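Local coordinates for protein cyclodipeptide synthase, BtCDPS (Bacillus thermoamylovorans, PDB 6ZTU) that probably makes cyclodipeptides as an aminoacyltransferase of the cyclodipeptide synthase family, whose members normally take their amino acids from aminoacyl-tRNAs, at residues A[203-206]-A[207-210]; A[148-151]-A[152-156]; A[110-113]-A[114-117]. One frame throughout, in Å; residues are numbered along the deposited sequence.

Contact 1: residues A[203-206]-A[207-210]; sequences PWKL and GEKI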
ATOM      1  N   PRO A 203       1.691   9.116   6.330  1.00 30.60           N
ATOM      2  CA  PRO A 203       0.269   9.470   6.302  1.00 28.43           C
ATOM      3  C   PRO A 203      -0.310   9.290   4.909  1.00 28.09           C
ATOM      4  O   PRO A 203       0.399   9.313   3.900  1.00 32.92           O
ATOM      5  CB  PRO A 203       0.250  10.948   6.718  1.00 29.80           C
ATOM      6  CG  PRO A 203       1.571  11.200   7.348  1.00 33.95           C
ATOM      7  CD  PRO A 203       2.548  10.252   6.717  1.00 30.92           C
ATOM      8  N   TRP A 204      -1.623   9.121   4.861  1.00 27.58           N
ATOM      9  CA  TRP A 204      -2.366   9.010   3.608  1.00 25.28           C
ATOM     10  C   TRP A 204      -3.300  10.213   3.511  1.00 26.08           C
ATOM     11  O   TRP A 204      -4.400  10.205   4.077  1.00 26.11           O
ATOM     12  CB  TRP A 204      -3.113   7.675   3.562  1.00 23.45           C
ATOM     13  CG  TRP A 204      -3.935   7.452   2.324  1.00 24.01           C
ATOM     14  CD1 TRP A 204      -3.653   7.868   1.048  1.00 24.86           C
ATOM     15  CD2 TRP A 204      -5.187   6.771   2.257  1.00 24.75           C
ATOM     16  NE1 TRP A 204      -4.658   7.475   0.191  1.00 24.34           N
ATOM     17  CE2 TRP A 204      -5.613   6.802   0.910  1.00 22.38           C
ATOM     18  CE3 TRP A 204      -5.987   6.117   3.207  1.00 24.97           C
ATOM     19  CZ2 TRP A 204      -6.807   6.225   0.497  1.00 24.27           C
ATOM     20  CZ3 TRP A 204      -7.172   5.539   2.785  1.00 24.99           C
ATOM     21  CH2 TRP A 204      -7.577   5.612   1.448  1.00 22.17           C
ATOM     22  N   LYS A 205      -2.858  11.240   2.769  1.00 24.77           N
ATOM     23  CA  LYS A 205      -3.587  12.507   2.695  1.00 29.68           C
ATOM     24  C   LYS A 205      -4.977  12.335   2.092  1.00 27.84           C
ATOM     25  O   LYS A 205      -5.952  12.914   2.587  1.00 26.56           O
ATOM     26  CB  LYS A 205      -2.774  13.520   1.878  1.00 33.67           C
ATOM     27  CG  LYS A 205      -3.329  14.935   1.844  1.00 40.03           C
ATOM     28  CD  LYS A 205      -4.015  15.328   3.153  1.00 44.66           C
ATOM     29  CE  LYS A 205      -4.951  16.510   2.954  1.00 51.86           C
ATOM     30  NZ  LYS A 205      -6.077  16.504   3.926  1.00 54.05           N
ATOM     31  N   LEU A 206      -5.085  11.566   1.003  1.00 24.62           N
ATOM     32  CA  LEU A 206      -6.396  11.309   0.426  1.00 23.95           C
ATOM     33  C   LEU A 206      -7.293  10.596   1.425  1.00 24.18           C
ATOM     34  O   LEU A 206      -8.502  10.856   1.480  1.00 24.32           O
ATOM     35  CB  LEU A 206      -6.250  10.488  -0.856  1.00 22.51           C
ATOM     36  CG  LEU A 206      -7.512   9.917  -1.479  1.00 26.78           C
ATOM     37  CD1 LEU A 206      -8.564  10.989  -1.722  1.00 26.98           C
ATOM     38  CD2 LEU A 206      -7.133   9.224  -2.786  1.00 24.61           C
ATOM     39  N   GLY A 207      -6.713   9.708   2.240  1.00 23.28           N
ATOM     40  CA  GLY A 207      -7.499   9.056   3.271  1.00 21.17           C
ATOM     41  C   GLY A 207      -8.083  10.041   4.259  1.00 23.72           C
ATOM     42  O   GLY A 207      -9.223   9.882   4.704  1.00 25.67           O
ATOM     43  N   GLU A 208      -7.311  11.070   4.610  1.00 24.43           N
ATOM     44  CA  GLU A 208      -7.835  12.116   5.484  1.00 24.27           C
ATOM     45  C   GLU A 208      -9.052  12.777   4.862  1.00 24.41           C
ATOM     46  O   GLU A 208     -10.052  13.026   5.545  1.00 29.03           O
ATOM     47  CB  GLU A 208      -6.746  13.152   5.774  1.00 27.58           C
ATOM     48  CG  GLU A 208      -5.564  12.595   6.548  1.00 29.32           C
ATOM     49  CD  GLU A 208      -4.419  13.592   6.681  1.00 42.17           C
ATOM     50  OE1 GLU A 208      -4.637  14.792   6.392  1.00 42.51           O
ATOM     51  OE2 GLU A 208      -3.308  13.173   7.079  1.00 40.14           O
ATOM     52  N   LYS A 209      -8.995  13.056   3.559  1.00 25.30           N
ATOM     53  CA  LYS A 209     -10.132  13.686   2.903  1.00 26.75           C
ATOM     54  C   LYS A 209     -11.318  12.739   2.824  1.00 25.08           C
ATOM     55  O   LYS A 209     -12.462  13.151   3.016  1.00 27.54           O
ATOM     56  CB  LYS A 209      -9.733  14.158   1.508  1.00 25.51           C
ATOM     57  CG  LYS A 209      -8.588  15.145   1.508  1.00 31.96           C
ATOM     58  CD  LYS A 209      -8.544  15.886   0.194  1.00 33.50           C
ATOM     59  CE  LYS A 209      -7.482  16.975   0.211  1.00 41.77           C
ATOM     60  NZ  LYS A 209      -6.143  16.380   0.002  1.00 44.32           N
ATOM     61  N   ILE A 210     -11.066  11.468   2.506  1.00 25.81           N
ATOM     62  CA  ILE A 210     -12.139  10.480   2.517  1.00 25.99           C
ATOM     63  C   ILE A 210     -12.808  10.422   3.886  1.00 30.28           C
ATOM     64  O   ILE A 210     -14.040  10.374   3.987  1.00 28.60           O
ATOM     65  CB  ILE A 210     -11.585   9.112   2.080  1.00 25.69           C
ATOM     66  CG1 ILE A 210     -11.173   9.175   0.603  1.00 25.18           C
ATOM     67  CG2 ILE A 210     -12.615   8.010   2.298  1.00 27.68           C
ATOM     68  CD1 ILE A 210     -10.443   7.931   0.110  1.00 25.33           C
TER
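W204 lays one face of its indole against G207. CG stands anti to the backbone N (chi1 179°), on the carbonyl side, and this lays the ring against the first turn of the helix that starts at the next residue. Beyond CB, ring atoms CG and CD2 meet the amide of G207, CD2 lying 3.3 Å from G207 N. Farther out, CE3 and CZ3 lie against the alpha carbon, and a CH-pi contact places G207 CA 3.4 Å from the centroid of the W204 six-membered ring, only 16° off its normal. At the far rim, CH2 of W204 reaches CD1 of I210 at 3.9 Å, and the same I210 CD1 packs 3.9 Å from CG of L206. G207 has no side chain to hold the indole off, which explains the close fit. An alanine here, stripped of the indole, would probably leave the G207 backbone and the I210 methyl without their apolar cover and open a gap towards F184 and Y225, whose rings also meet W204. On the exposed side, K205 bends at chi2 (34°) and brings NZ to OE1 of E208 in a weak salt bridge of 3.3 Å. K209 crosses K205 at about a right angle, with the two NZ atoms of K205 and K209 3.9 Å apart; this nearness of like charges is probably eased by E208 at K205. Backbone bonds stitch the turn together, from E208 N to W204 O (3.1 Å) and from I210 N to L206 O (2.8 Å). W204 is the N-cap residue of helix 205-211, the helical link of a beta-alpha-beta unit between strands 196-200 and 223-229 in the mixed sheet of this HUP-type fold.

Contact 2: residues A[148-151]-A[152-156]; sequences HDAL and SSRAK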
ATOM      1  N   HIS A 148       1.995  11.994  -8.083  1.00 24.27           N
ATOM      2  CA  HIS A 148       3.137  12.892  -7.949  1.00 27.54           C
ATOM      3  C   HIS A 148       4.038  12.464  -6.798  1.00 30.34           C
ATOM      4  O   HIS A 148       5.265  12.446  -6.934  1.00 31.92           O
ATOM      5  CB  HIS A 148       2.635  14.324  -7.753  1.00 30.71           C
ATOM      6  CG  HIS A 148       3.696  15.364  -7.936  1.00 32.60           C
ATOM      7  ND1 HIS A 148       4.659  15.619  -6.982  1.00 37.26           N
ATOM      8  CD2 HIS A 148       3.956  16.201  -8.968  1.00 35.36           C
ATOM      9  CE1 HIS A 148       5.464  16.572  -7.417  1.00 35.05           C
ATOM     10  NE2 HIS A 148       5.058  16.945  -8.618  1.00 34.52           N
ATOM     11  N   ASP A 149       3.441  12.123  -5.650  1.00 26.79           N
ATOM     12  CA  ASP A 149       4.218  11.652  -4.505  1.00 29.55           C
ATOM     13  C   ASP A 149       5.035  10.424  -4.871  1.00 31.43           C
ATOM     14  O   ASP A 149       6.217  10.316  -4.520  1.00 30.64           O
ATOM     15  CB  ASP A 149       3.295  11.299  -3.337  1.00 31.34           C
ATOM     16  CG  ASP A 149       2.636  12.504  -2.707  1.00 37.10           C
ATOM     17  OD1 ASP A 149       3.013  13.657  -3.017  1.00 33.01           O
ATOM     18  OD2 ASP A 149       1.713  12.272  -1.895  1.00 38.13           O
ATOM     19  N   ALA A 150       4.397   9.462  -5.546  1.00 30.80           N
ATOM     20  CA  ALA A 150       5.076   8.227  -5.921  1.00 29.70           C
ATOM     21  C   ALA A 150       6.248   8.501  -6.856  1.00 29.86           C
ATOM     22  O   ALA A 150       7.307   7.880  -6.724  1.00 31.86           O
ATOM     23  CB  ALA A 150       4.084   7.259  -6.577  1.00 30.56           C
ATOM     24  N   LEU A 151       6.079   9.424  -7.804  1.00 27.74           N
ATOM     25  CA  LEU A 151       7.150   9.702  -8.762  1.00 30.20           C
ATOM     26  C   LEU A 151       8.247  10.543  -8.132  1.00 35.00           C
ATOM     27  O   LEU A 151       9.435  10.290  -8.361  1.00 38.70           O
ATOM     28  CB  LEU A 151       6.596  10.409 -10.001  1.00 27.99           C
ATOM     29  CG  LEU A 151       5.700   9.573 -10.919  1.00 26.38           C
ATOM     30  CD1 LEU A 151       5.196  10.400 -12.082  1.00 29.35           C
ATOM     31  CD2 LEU A 151       6.427   8.320 -11.424  1.00 31.64           C
ATOM     32  N   SER A 152       7.873  11.532  -7.318  1.00 31.62           N
ATOM     33  CA  SER A 152       8.873  12.399  -6.704  1.00 37.55           C
ATOM     34  C   SER A 152       9.777  11.622  -5.751  1.00 39.50           C
ATOM     35  O   SER A 152      10.997  11.815  -5.748  1.00 43.02           O
ATOM     36  CB  SER A 152       8.178  13.565  -5.993  1.00 37.35           C
ATOM     37  OG  SER A 152       7.996  13.277  -4.623  1.00 43.90           O
ATOM     38  N   SER A 153       9.207  10.718  -4.949  1.00 34.95           N
ATOM     39  CA  SER A 153      10.044   9.999  -3.995  1.00 38.68           C
ATOM     40  C   SER A 153      10.985   9.028  -4.697  1.00 40.43           C
ATOM     41  O   SER A 153      12.090   8.777  -4.207  1.00 44.17           O
ATOM     42  CB  SER A 153       9.184   9.273  -2.957  1.00 41.23           C
ATOM     43  OG  SER A 153       8.367   8.277  -3.541  1.00 41.69           O
ATOM     44  N   ARG A 154      10.587   8.490  -5.844  1.00 37.34           N
ATOM     45  CA  ARG A 154      11.470   7.578  -6.555  1.00 39.61           C
ATOM     46  C   ARG A 154      12.429   8.297  -7.488  1.00 41.32           C
ATOM     47  O   ARG A 154      13.488   7.746  -7.803  1.00 44.49           O
ATOM     48  CB  ARG A 154      10.653   6.543  -7.324  1.00 39.05           C
ATOM     49  CG  ARG A 154      10.069   5.512  -6.375  1.00 39.90           C
ATOM     50  CD  ARG A 154       8.901   4.801  -6.980  1.00 36.64           C
ATOM     51  NE  ARG A 154       8.345   3.838  -6.034  1.00 40.42           N
ATOM     52  CZ  ARG A 154       7.375   4.114  -5.166  1.00 39.90           C
ATOM     53  NH1 ARG A 154       6.835   5.325  -5.124  1.00 37.22           N
ATOM     54  NH2 ARG A 154       6.935   3.168  -4.347  1.00 38.78           N
ATOM     55  N   ALA A 155      12.090   9.510  -7.924  1.00 43.83           N
ATOM     56  CA  ALA A 155      13.079  10.351  -8.587  1.00 45.98           C
ATOM     57  C   ALA A 155      14.251  10.648  -7.658  1.00 50.22           C
ATOM     58  O   ALA A 155      15.409  10.623  -8.088  1.00 51.73           O
ATOM     59  CB  ALA A 155      12.432  11.646  -9.081  1.00 46.20           C
ATOM     60  N   LYS A 156      13.975  10.928  -6.379  1.00 48.15           N
ATOM     61  CA  LYS A 156      15.061  11.047  -5.409  1.00 50.35           C
ATOM     62  C   LYS A 156      15.761   9.712  -5.220  1.00 48.06           C
ATOM     63  O   LYS A 156      16.995   9.629  -5.264  1.00 52.11           O
ATOM     64  CB  LYS A 156      14.545  11.555  -4.057  1.00 50.61           C
ATOM     65  CG  LYS A 156      14.261  13.055  -3.952  1.00 59.24           C
ATOM     66  CD  LYS A 156      12.855  13.336  -3.425  1.00 54.38           C
ATOM     67  CE  LYS A 156      12.392  14.757  -3.747  1.00 57.94           C
ATOM     68  NZ  LYS A 156      11.819  14.879  -5.120  1.00 58.06           N
TER
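S152 gives its backbone N to H148 O at 2.8 Å, while its CB comes obliquely to the imidazole of H148. Its OG adds a weak bond to the carbonyl of D149. That carbonyl is already gripped twice by S153: the backbone N of S153 reaches D149 O at 3.0 Å and S153 OG reaches D149 O at 3.1 Å, from opposite faces of the carbonyl plane. S153 OG can double back in this way because it stands between its own N and carbonyl carbon (chi1 63°), the familiar pairing of a helical serine with the carbonyl four residues earlier. One turn on, S152 O likewise accepts both K156 N and K156 NZ. All this lies in the last turns of helix 137-157, a long helix of the cyclodipeptide synthase fold, packed here against helices 68-74 and 167-191. L151 turns its side chain to the interior, against A74 and against M169 and A173 of helix 167-191, and its O takes A155 N at 2.8 Å. A150 packs its CB on L71, and its carbonyl draws in an arginine: R154 runs extended from CG to NE, then turns at chi4 (91°), so that NH1 bonds A150 O at 3.1 Å with an N-H...O angle of 160°. A150 O lies in the guanidinium plane, at its edge. The other end of the guanidinium is held as well, NH2 of R154 bonding the carbonyl of P35. The R154 side chain comes to about 6 Å from the bound hexanediol (nearest atoms).

Contact 3: residues A[110-113]-A[114-117]; sequences IYTF and SDFK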
ATOM      1  N   ILE A 110       0.926 -13.779   1.194  1.00 26.00           N
ATOM      2  CA  ILE A 110       1.548 -12.694   0.442  1.00 25.97           C
ATOM      3  C   ILE A 110       0.882 -12.617  -0.922  1.00 24.40           C
ATOM      4  O   ILE A 110       0.814 -13.623  -1.636  1.00 24.81           O
ATOM      5  CB  ILE A 110       3.064 -12.906   0.266  1.00 26.71           C
ATOM      6  CG1 ILE A 110       3.743 -13.205   1.609  1.00 26.30           C
ATOM      7  CG2 ILE A 110       3.700 -11.701  -0.452  1.00 28.26           C
ATOM      8  CD1 ILE A 110       5.219 -13.576   1.467  1.00 29.17           C
ATOM      9  N   TYR A 111       0.413 -11.428  -1.296  1.00 24.94           N
ATOM     10  CA  TYR A 111      -0.235 -11.202  -2.583  1.00 23.61           C
ATOM     11  C   TYR A 111       0.286  -9.904  -3.187  1.00 22.83           C
ATOM     12  O   TYR A 111       0.788  -9.034  -2.472  1.00 22.92           O
ATOM     13  CB  TYR A 111      -1.761 -11.108  -2.442  1.00 23.65           C
ATOM     14  CG  TYR A 111      -2.337 -12.258  -1.664  1.00 25.31           C
ATOM     15  CD1 TYR A 111      -2.476 -12.197  -0.284  1.00 27.35           C
ATOM     16  CD2 TYR A 111      -2.705 -13.425  -2.312  1.00 26.02           C
ATOM     17  CE1 TYR A 111      -2.978 -13.273   0.427  1.00 28.23           C
ATOM     18  CE2 TYR A 111      -3.207 -14.496  -1.611  1.00 25.37           C
ATOM     19  CZ  TYR A 111      -3.338 -14.417  -0.246  1.00 28.12           C
ATOM     20  OH  TYR A 111      -3.841 -15.501   0.443  1.00 30.73           O
ATOM     21  N   THR A 112       0.177  -9.786  -4.510  1.00 24.36           N
ATOM     22  CA  THR A 112       0.300  -8.485  -5.162  1.00 22.80           C
ATOM     23  C   THR A 112      -1.091  -7.913  -5.405  1.00 23.23           C
ATOM     24  O   THR A 112      -2.096  -8.639  -5.418  1.00 22.95           O
ATOM     25  CB  THR A 112       1.057  -8.549  -6.501  1.00 25.02           C
ATOM     26  OG1 THR A 112       0.158  -8.926  -7.556  1.00 27.08           O
ATOM     27  CG2 THR A 112       2.220  -9.521  -6.446  1.00 26.94           C
ATOM     28  N   PHE A 113      -1.150  -6.595  -5.622  1.00 23.02           N
ATOM     29  CA  PHE A 113      -2.485  -6.063  -5.873  1.00 24.15           C
ATOM     30  C   PHE A 113      -3.027  -6.428  -7.254  1.00 23.49           C
ATOM     31  O   PHE A 113      -4.150  -6.032  -7.572  1.00 24.96           O
ATOM     32  CB  PHE A 113      -2.552  -4.534  -5.621  1.00 23.78           C
ATOM     33  CG  PHE A 113      -1.623  -3.664  -6.461  1.00 22.06           C
ATOM     34  CD1 PHE A 113      -1.750  -3.594  -7.844  1.00 26.13           C
ATOM     35  CD2 PHE A 113      -0.702  -2.837  -5.843  1.00 22.94           C
ATOM     36  CE1 PHE A 113      -0.921  -2.758  -8.600  1.00 25.54           C
ATOM     37  CE2 PHE A 113       0.127  -1.986  -6.587  1.00 23.70           C
ATOM     38  CZ  PHE A 113       0.010  -1.952  -7.967  1.00 25.43           C
ATOM     39  N   SER A 114      -2.290  -7.194  -8.061  1.00 22.86           N
ATOM     40  CA  SER A 114      -2.800  -7.734  -9.316  1.00 26.09           C
ATOM     41  C   SER A 114      -3.385  -9.137  -9.180  1.00 25.94           C
ATOM     42  O   SER A 114      -3.811  -9.711 -10.188  1.00 26.87           O
ATOM     43  CB  SER A 114      -1.691  -7.766 -10.370  1.00 27.66           C
ATOM     44  OG  SER A 114      -1.258  -6.454 -10.685  1.00 27.38           O
ATOM     45  N   ASP A 115      -3.435  -9.693  -7.975  1.00 23.32           N
ATOM     46  CA  ASP A 115      -3.837 -11.085  -7.781  1.00 22.38           C
ATOM     47  C   ASP A 115      -5.341 -11.255  -7.594  1.00 25.50           C
ATOM     48  O   ASP A 115      -5.785 -12.344  -7.184  1.00 24.48           O
ATOM     49  CB  ASP A 115      -3.112 -11.680  -6.568  1.00 24.69           C
ATOM     50  CG  ASP A 115      -1.631 -11.894  -6.808  1.00 28.90           C
ATOM     51  OD1 ASP A 115      -1.198 -11.844  -7.974  1.00 37.80           O
ATOM     52  OD2 ASP A 115      -0.899 -12.119  -5.831  1.00 25.80           O
ATOM     53  N   PHE A 116      -6.136 -10.217  -7.888  1.00 21.70           N
ATOM     54  CA  PHE A 116      -7.546 -10.169  -7.505  1.00 23.94           C
ATOM     55  C   PHE A 116      -8.446  -9.779  -8.678  1.00 20.71           C
ATOM     56  O   PHE A 116      -9.565  -9.316  -8.482  1.00 24.28           O
ATOM     57  CB  PHE A 116      -7.729  -9.232  -6.304  1.00 25.46           C
ATOM     58  CG  PHE A 116      -7.018  -9.727  -5.083  1.00 23.11           C
ATOM     59  CD1 PHE A 116      -7.674 -10.520  -4.159  1.00 27.03           C
ATOM     60  CD2 PHE A 116      -5.654  -9.489  -4.914  1.00 23.69           C
ATOM     61  CE1 PHE A 116      -7.005 -11.024  -3.048  1.00 27.12           C
ATOM     62  CE2 PHE A 116      -4.979  -9.985  -3.807  1.00 24.26           C
ATOM     63  CZ  PHE A 116      -5.648 -10.759  -2.881  1.00 24.89           C
ATOM     64  N   LYS A 117      -7.996 -10.031  -9.905  1.00 27.30           N
ATOM     65  CA  LYS A 117      -8.803  -9.718 -11.079  1.00 30.31           C
ATOM     66  C   LYS A 117     -10.074 -10.556 -11.151  1.00 27.73           C
ATOM     67  O   LYS A 117     -11.021 -10.168 -11.840  1.00 29.61           O
ATOM     68  CB  LYS A 117      -7.966  -9.913 -12.349  1.00 34.66           C
ATOM     69  CG  LYS A 117      -6.968  -8.772 -12.593  1.00 40.26           C
ATOM     70  CD  LYS A 117      -6.008  -9.082 -13.732  1.00 49.60           C
ATOM     71  CE  LYS A 117      -4.562  -8.818 -13.323  1.00 45.98           C
ATOM     72  NZ  LYS A 117      -3.612  -9.700 -14.070  1.00 50.63           N
TER
HETATM   73  O   HOH W   1      -6.147  -7.444  -8.756  1.00 25.83           O
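T112 and D115 hold a tight turn with hydrogen bonds running both ways. D115 N donates to T112 O at 3.1 Å, the bond that closes a type I beta turn from T112 to D115. In return, T112 N donates to D115 OD2 at 2.9 Å in a fairly straight bond (160°), meeting the carboxylate from above its plane. The threonine hydroxyl adds a third bond: at chi1 84°, OG1 lies between the backbone N and the carbonyl carbon, where it accepts S114 N at 3.0 Å in an ST turn. Farther round the bend a water bridges the backbone, donating a hydrogen bond to F113 O (2.7 Å) and accepting one from F116 N (2.9 Å).

The aromatic pair lies beside it. F116 points an edge at the face of Y111 in an offset edge-to-face pair, with Y111 and F116 ring centroids 5.6 Å apart and planes at 63°. The same edge brings F116 CE2 to 3.7 Å from Y111 CB, and T112 O lies at the edge of the F116 ring, near its plane. Y111 is tied at its far end by OH to D109, and F116 meets F183 edge-to-face. On another side of the turn, S114 OG bonds the backbone N of D66, while the F113 ring, about 4 Å from the bound hexanediol, packs edge-to-face with Y176 of the pocket.

Chemically, the side chains of T112 and D115 each serve a backbone N-H across the turn; the N-H of T112 probably steadies the negative charge of D115, and these bonds are consistent with a fixed bend where the chain leaves strand 110-112.

Overall arrangement
Along the chain contact 3 comes first, contact 2 next and contact 1 last, all within the cyclodipeptide synthase family region. Contact 3 ends the edge strand 110-112 of the six-stranded mixed sheet, contact 2 lies in helix 137-157, and contact 1 starts the helix after strand 196-200. Contacts 1 and 2 have centres about 18 Å apart, while contact 3 is about 23 Å from each; none touches another. Contacts 1 and 3 lie on opposite sides of the chain's centre. Helix 167-191 packs against all three, and W204 of contact 1 also rests on M146 of helix 137-157. Each brings a side chain within about 4 to 8 Å of the bound hexanediol, and helix 167-191 supplies Y176, E180 and F184 of the pocket.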